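Local coordinates for molybdopterin-guanine dinucleotide biosynthesis protein A (MobA) (Archaeoglobus fulgidus, PDB 3NGW), which probably transfers a guanine nucleotide from GTP to molybdopterin during molybdenum cofactor biosynthesis, at residues A[19-24]-A[183-188]; A[26-31]-A[92-97]. One frame throughout, in Å; residues are numbered along the deposited sequence.

Contact 1: residues A[19-24]-A[183-188]. With CA (calcium ion), chain C.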
loop_
_atom_site.group_PDB
_atom_site.type_symbol
_atom_site.label_atom_id
_atom_site.label_comp_id
_atom_site.label_asym_id
_atom_site.label_seq_id
_atom_site.Cartn_x
_atom_site.Cartn_y
_atom_site.Cartn_z
ATOM N N THR A 19 -9.071 7.724 4.983
ATOM C CA THR A 19 -8.683 7.635 6.384
ATOM C C THR A 19 -9.861 7.785 7.337
ATOM O O THR A 19 -9.909 7.154 8.395
ATOM C CB THR A 19 -7.628 8.706 6.727
ATOM O OG1 THR A 19 -8.157 10.008 6.447
ATOM C CG2 THR A 19 -6.372 8.499 5.906
ATOM N N GLU A 20 -10.820 8.609 6.943
ATOM C CA GLU A 20 -11.983 8.867 7.772
ATOM C C GLU A 20 -13.107 7.833 7.681
ATOM O O GLU A 20 -14.017 7.837 8.507
ATOM C CB GLU A 20 -12.512 10.269 7.460
ATOM C CG GLU A 20 -11.438 11.355 7.578
ATOM C CD GLU A 20 -10.549 11.181 8.816
ATOM O OE1 GLU A 20 -11.089 11.141 9.939
ATOM O OE2 GLU A 20 -9.312 11.084 8.664
ATOM N N VAL A 21 -13.042 6.950 6.691
ATOM C CA VAL A 21 -14.062 5.917 6.520
ATOM C C VAL A 21 -14.223 5.085 7.792
ATOM O O VAL A 21 -13.239 4.639 8.386
ATOM C CB VAL A 21 -13.707 4.970 5.359
ATOM C CG1 VAL A 21 -14.761 3.888 5.222
ATOM C CG2 VAL A 21 -13.578 5.762 4.073
HETATM N N MSE A 22 -15.472 4.878 8.199
HETATM C CA MSE A 22 -15.779 4.117 9.408
HETATM C C MSE A 22 -15.975 2.638 9.138
HETATM O O MSE A 22 -16.928 2.243 8.473
HETATM C CB MSE A 22 -17.041 4.669 10.068
HETATM C CG MSE A 22 -16.843 6.014 10.722
HETATM SE SE MSE A 22 -15.753 5.872 12.312
HETATM C CE MSE A 22 -17.175 5.428 13.571
ATOM N N LEU A 23 -15.073 1.825 9.666
ATOM C CA LEU A 23 -15.156 0.390 9.490
ATOM C C LEU A 23 -15.361 -0.220 10.867
ATOM O O LEU A 23 -14.468 -0.167 11.709
ATOM C CB LEU A 23 -13.865 -0.142 8.893
ATOM C CG LEU A 23 -13.972 -1.154 7.757
ATOM C CD1 LEU A 23 -12.681 -1.945 7.739
ATOM C CD2 LEU A 23 -15.159 -2.085 7.940
ATOM N N CYS A 24 -16.539 -0.790 11.094
ATOM C CA CYS A 24 -16.854 -1.400 12.376
ATOM C C CYS A 24 -16.584 -0.439 13.522
ATOM O O CYS A 24 -15.968 -0.807 14.519
ATOM C CB CYS A 24 -16.051 -2.689 12.575
ATOM S SG CYS A 24 -16.933 -4.185 12.007
ATOM N N ASP A 183 -20.683 -0.339 -2.719
ATOM C CA ASP A 183 -20.864 -1.769 -2.502
ATOM C C ASP A 183 -19.738 -2.392 -1.645
ATOM O O ASP A 183 -19.939 -3.426 -1.009
ATOM C CB ASP A 183 -20.996 -2.514 -3.840
ATOM C CG ASP A 183 -19.889 -2.175 -4.820
ATOM O OD1 ASP A 183 -19.350 -3.104 -5.439
ATOM O OD2 ASP A 183 -19.569 -0.986 -4.991
ATOM N N ASP A 184 -18.567 -1.757 -1.620
ATOM C CA ASP A 184 -17.457 -2.247 -0.819
ATOM C C ASP A 184 -17.679 -1.987 0.666
ATOM O O ASP A 184 -17.414 -2.863 1.478
ATOM C CB ASP A 184 -16.143 -1.591 -1.237
ATOM C CG ASP A 184 -15.720 -1.973 -2.639
ATOM O OD1 ASP A 184 -16.060 -3.091 -3.064
ATOM O OD2 ASP A 184 -15.043 -1.168 -3.316
ATOM N N LEU A 185 -18.127 -0.783 1.028
ATOM C CA LEU A 185 -18.383 -0.471 2.439
ATOM C C LEU A 185 -19.387 -1.460 3.005
ATOM O O LEU A 185 -19.240 -1.925 4.132
ATOM C CB LEU A 185 -18.930 0.956 2.614
ATOM C CG LEU A 185 -17.913 2.104 2.638
ATOM C CD1 LEU A 185 -17.064 2.010 1.403
ATOM C CD2 LEU A 185 -18.614 3.455 2.705
ATOM N N LYS A 186 -20.403 -1.787 2.214
ATOM C CA LYS A 186 -21.425 -2.723 2.647
ATOM C C LYS A 186 -20.796 -4.073 2.923
ATOM O O LYS A 186 -21.074 -4.681 3.949
ATOM C CB LYS A 186 -22.502 -2.867 1.575
ATOM C CG LYS A 186 -23.722 -3.676 1.992
ATOM C CD LYS A 186 -24.782 -3.638 0.886
ATOM C CE LYS A 186 -26.068 -4.360 1.264
ATOM N NZ LYS A 186 -25.873 -5.821 1.405
ATOM N N ARG A 187 -19.946 -4.543 2.013
ATOM C CA ARG A 187 -19.298 -5.839 2.210
ATOM C C ARG A 187 -18.253 -5.751 3.318
ATOM O O ARG A 187 -18.203 -6.608 4.202
ATOM C CB ARG A 187 -18.635 -6.333 0.918
ATOM C CG ARG A 187 -18.825 -7.833 0.691
ATOM C CD ARG A 187 -17.520 -8.595 0.464
ATOM N NE ARG A 187 -16.891 -8.296 -0.822
ATOM C CZ ARG A 187 -15.835 -8.950 -1.308
ATOM N NH1 ARG A 187 -15.319 -8.609 -2.485
ATOM N NH2 ARG A 187 -15.297 -9.954 -0.623
ATOM N N ALA A 188 -17.421 -4.714 3.260
ATOM C CA ALA A 188 -16.379 -4.496 4.258
ATOM C C ALA A 188 -16.973 -4.615 5.652
ATOM O O ALA A 188 -16.382 -5.233 6.534
ATOM C CB ALA A 188 -15.750 -3.128 4.075
HETATM CA CA CA C . -14.550 -3.227 -5.241
#

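Contact 2: residues A[26-31]-A[92-97]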
loop_
_atom_site.group_PDB
_atom_site.type_symbol
_atom_site.label_atom_id
_atom_site.label_comp_id
_atom_site.label_asym_id
_atom_site.label_seq_id
_atom_site.Cartn_x
_atom_site.Cartn_y
_atom_site.Cartn_z
ATOM N N LYS A 26 -14.592 2.092 13.650
ATOM C CA LYS A 26 -13.228 2.609 13.734
ATOM C C LYS A 26 -12.794 3.142 12.369
ATOM O O LYS A 26 -13.071 2.530 11.347
ATOM C CB LYS A 26 -12.283 1.492 14.184
ATOM C CG LYS A 26 -10.847 1.929 14.426
ATOM C CD LYS A 26 -9.919 0.720 14.406
ATOM C CE LYS A 26 -10.316 -0.315 15.445
ATOM N NZ LYS A 26 -9.569 -1.591 15.279
ATOM N N LYS A 27 -12.122 4.287 12.361
ATOM C CA LYS A 27 -11.659 4.889 11.118
ATOM C C LYS A 27 -10.644 3.995 10.410
ATOM O O LYS A 27 -9.937 3.225 11.056
ATOM C CB LYS A 27 -11.026 6.249 11.406
ATOM C CG LYS A 27 -11.989 7.283 11.945
ATOM C CD LYS A 27 -11.305 8.639 12.069
ATOM C CE LYS A 27 -12.270 9.698 12.580
ATOM N NZ LYS A 27 -11.646 11.052 12.656
ATOM N N LEU A 28 -10.562 4.093 9.088
ATOM C CA LEU A 28 -9.609 3.268 8.364
ATOM C C LEU A 28 -8.176 3.573 8.745
ATOM O O LEU A 28 -7.352 2.668 8.810
ATOM C CB LEU A 28 -9.781 3.426 6.859
ATOM C CG LEU A 28 -10.833 2.511 6.242
ATOM C CD1 LEU A 28 -10.855 2.741 4.744
ATOM C CD2 LEU A 28 -10.529 1.051 6.557
ATOM N N ILE A 29 -7.867 4.839 8.990
ATOM C CA ILE A 29 -6.501 5.176 9.367
ATOM C C ILE A 29 -6.112 4.493 10.681
ATOM O O ILE A 29 -4.966 4.081 10.850
ATOM C CB ILE A 29 -6.293 6.696 9.502
ATOM C CG1 ILE A 29 -4.835 6.978 9.846
ATOM C CG2 ILE A 29 -7.237 7.270 10.546
ATOM C CD1 ILE A 29 -3.835 6.498 8.775
ATOM N N GLU A 30 -7.059 4.350 11.603
ATOM C CA GLU A 30 -6.756 3.703 12.875
ATOM C C GLU A 30 -6.609 2.200 12.673
ATOM O O GLU A 30 -5.902 1.531 13.425
ATOM C CB GLU A 30 -7.839 4.032 13.904
ATOM C CG GLU A 30 -8.116 5.526 13.946
ATOM C CD GLU A 30 -9.026 5.971 15.076
ATOM O OE1 GLU A 30 -9.913 5.187 15.495
ATOM O OE2 GLU A 30 -8.860 7.131 15.521
ATOM N N TRP A 31 -7.265 1.676 11.646
ATOM C CA TRP A 31 -7.159 0.261 11.332
ATOM C C TRP A 31 -5.732 -0.100 10.931
ATOM O O TRP A 31 -5.154 -1.039 11.472
ATOM C CB TRP A 31 -8.089 -0.103 10.181
ATOM C CG TRP A 31 -9.410 -0.645 10.602
ATOM C CD1 TRP A 31 -10.496 0.061 11.051
ATOM C CD2 TRP A 31 -9.799 -2.024 10.603
ATOM N NE1 TRP A 31 -11.539 -0.799 11.329
ATOM C CE2 TRP A 31 -11.136 -2.081 11.067
ATOM C CE3 TRP A 31 -9.144 -3.217 10.263
ATOM C CZ2 TRP A 31 -11.831 -3.291 11.189
ATOM C CZ3 TRP A 31 -9.839 -4.422 10.385
ATOM C CH2 TRP A 31 -11.167 -4.448 10.850
ATOM N N ASP A 92 -6.548 1.190 1.354
ATOM C CA ASP A 92 -7.759 0.669 0.730
ATOM C C ASP A 92 -7.991 -0.797 1.077
ATOM O O ASP A 92 -9.097 -1.310 0.917
ATOM C CB ASP A 92 -7.689 0.816 -0.793
ATOM C CG ASP A 92 -7.396 2.241 -1.235
ATOM O OD1 ASP A 92 -6.315 2.772 -0.892
ATOM O OD2 ASP A 92 -8.244 2.833 -1.937
HETATM N N MSE A 93 -6.944 -1.472 1.536
HETATM C CA MSE A 93 -7.035 -2.876 1.924
HETATM C C MSE A 93 -6.832 -2.952 3.443
HETATM O O MSE A 93 -5.708 -3.094 3.920
HETATM C CB MSE A 93 -5.956 -3.682 1.187
HETATM C CG MSE A 93 -6.216 -3.830 -0.306
HETATM SE SE MSE A 93 -4.745 -4.569 -1.342
HETATM C CE MSE A 93 -4.028 -2.921 -2.076
ATOM N N PRO A 94 -7.921 -2.852 4.221
ATOM C CA PRO A 94 -7.852 -2.898 5.684
ATOM C C PRO A 94 -7.740 -4.283 6.313
ATOM O O PRO A 94 -7.493 -4.390 7.512
ATOM C CB PRO A 94 -9.140 -2.215 6.096
ATOM C CG PRO A 94 -10.087 -2.773 5.093
ATOM C CD PRO A 94 -9.307 -2.601 3.791
ATOM N N PHE A 95 -7.925 -5.334 5.518
ATOM C CA PHE A 95 -7.861 -6.693 6.044
ATOM C C PHE A 95 -6.576 -7.429 5.722
ATOM O O PHE A 95 -6.512 -8.646 5.877
ATOM C CB PHE A 95 -9.043 -7.508 5.524
ATOM C CG PHE A 95 -10.367 -6.884 5.810
ATOM C CD1 PHE A 95 -10.704 -6.517 7.111
ATOM C CD2 PHE A 95 -11.269 -6.638 4.784
ATOM C CE1 PHE A 95 -11.928 -5.921 7.389
ATOM C CE2 PHE A 95 -12.495 -6.045 5.047
ATOM C CZ PHE A 95 -12.825 -5.681 6.355
ATOM N N VAL A 96 -5.554 -6.699 5.281
ATOM C CA VAL A 96 -4.290 -7.326 4.942
ATOM C C VAL A 96 -3.733 -8.124 6.102
ATOM O O VAL A 96 -3.766 -7.678 7.246
ATOM C CB VAL A 96 -3.237 -6.298 4.522
ATOM C CG1 VAL A 96 -1.880 -6.976 4.411
ATOM C CG2 VAL A 96 -3.623 -5.673 3.188
ATOM N N LYS A 97 -3.227 -9.314 5.794
ATOM C CA LYS A 97 -2.643 -10.180 6.805
ATOM C C LYS A 97 -1.132 -10.009 6.870
ATOM O O LYS A 97 -0.426 -10.191 5.878
ATOM C CB LYS A 97 -3.010 -11.642 6.537
ATOM C CG LYS A 97 -4.328 -12.029 7.186
ATOM C CD LYS A 97 -4.639 -13.506 7.068
ATOM C CE LYS A 97 -5.458 -13.979 8.276
ATOM N NZ LYS A 97 -6.640 -13.090 8.565
#

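Contact 1: residues A[19-24]-A[183-188]
Leu23 and Ala188 meet with a methyl group laid against a backbone carbonyl: Leu23 CD2 is 3.7 Å from Ala188 O and slightly farther from its carbonyl carbon. The same methyl also reaches the side chain of the helix residue, with Leu23 CD2 4.0 Å from Ala188 CB. Leu23 adopts a chi1 of -135°, well off a staggered position, and this rotation carries its branched end across to the helix although CB itself is not aimed there. The second point of touch is looser. Val21 turns its CB toward the helix and brings CG1 to 4.4 Å from Leu185 CG. Side chain to side chain the contact is purely aliphatic, with one methyl also resting on the backbone carbonyl of Ala188, and the shared interface is small.

Several polar groups are engaged away from this seam. Thr19 OG1 donates to Glu20 OE2 over 2.7 Å, meeting the carboxylate on its anti side, and OE2 also pairs with Arg57. On the helix, Asp184 holds a calcium ion through its carboxylate, OD1 at 2.7 Å and, more distantly, OD2 at 2.9 Å from the metal. Its CG lies beside its own backbone N (chi1 -66°), and the carboxylate folds back over the start of the helix, where OD2 also accepts the backbone N-H groups of Asn180 and Thr181. These donors probably fix the rotation of the group that presents itself to the metal.

Covalent attachment comes one helical turn farther on, where Cys24 forms a disulfide with Cys192, while Cys24 N hydrogen-bonds to Glu189 OE2. The end of strand 22-23 is thus tied to helix 182-194, and Val21 and Leu23 also pack on Leu28, leaving this segment wedged between helices 28-36 and 182-194.

Contact 2: residues A[26-31]-A[92-97]
Leu28 and Pro94 join the first turn of helix 28-36 to the loop after strand 86-90 in the GT-A-like, Rossmann-type fold of the MobA family. This is the tight part of the contact: Leu28 CD2 is 3.6 Å from Pro94 CB, and the same methyl lies 4.1 Å from Pro94 CG. With CD1 anti to CA (chi2 -178°), the other branch of Leu28, CD2, is the one turned to the proline. Pro94 is pressed from its other neighbour as well, since its CG sits over the centre of the Phe95 ring, 3.9 Å above the plane. Close by, Pro94 O, which takes a hydrogen bond from Lys35, approaches Trp31 CE3 to 3.4 Å. Leu23 lies against Leu28, Pro94 and Phe95 and helps bury them.

The looser side is the ring pair, where Trp31 is partly exposed. Its six-membered ring and Phe95 form an offset edge-to-face pair, with centroids 5.7 Å apart and planes at 85°. The edge of Phe95 is directed at the face of that ring, and Phe95 CE1 comes to 3.8 Å from Trp31 CH2. Phe95 also packs on Ile191 and Cys192 of helix 182-194. The indole is held at its polar end, where NE1 hydrogen-bonds to Leu23 O, and at its edge Lys27 O lies in the ring plane, 3.2 Å from Trp31 CD1.

Both contacts are largely buried, but contact 2 is nearer the middle of the chain, about 11 Å from its centre against about 17 Å for contact 1. Both segments of contact 2 fall in sequence between the two segments of contact 1. Their first segments, one residue apart in sequence, are joined by the antiparallel strands 22-23 and 26-27 and by the salt bridge of 2.8 Å between Glu20 OE1 and Lys27 NZ. In contact 1 the side chains that meet are aliphatic, with a disulfide and a calcium ion nearby, whereas contact 2 adds aromatic rings and a proline. Their second segments also touch: Ala188 O is 3.6 Å from Phe95 CZ.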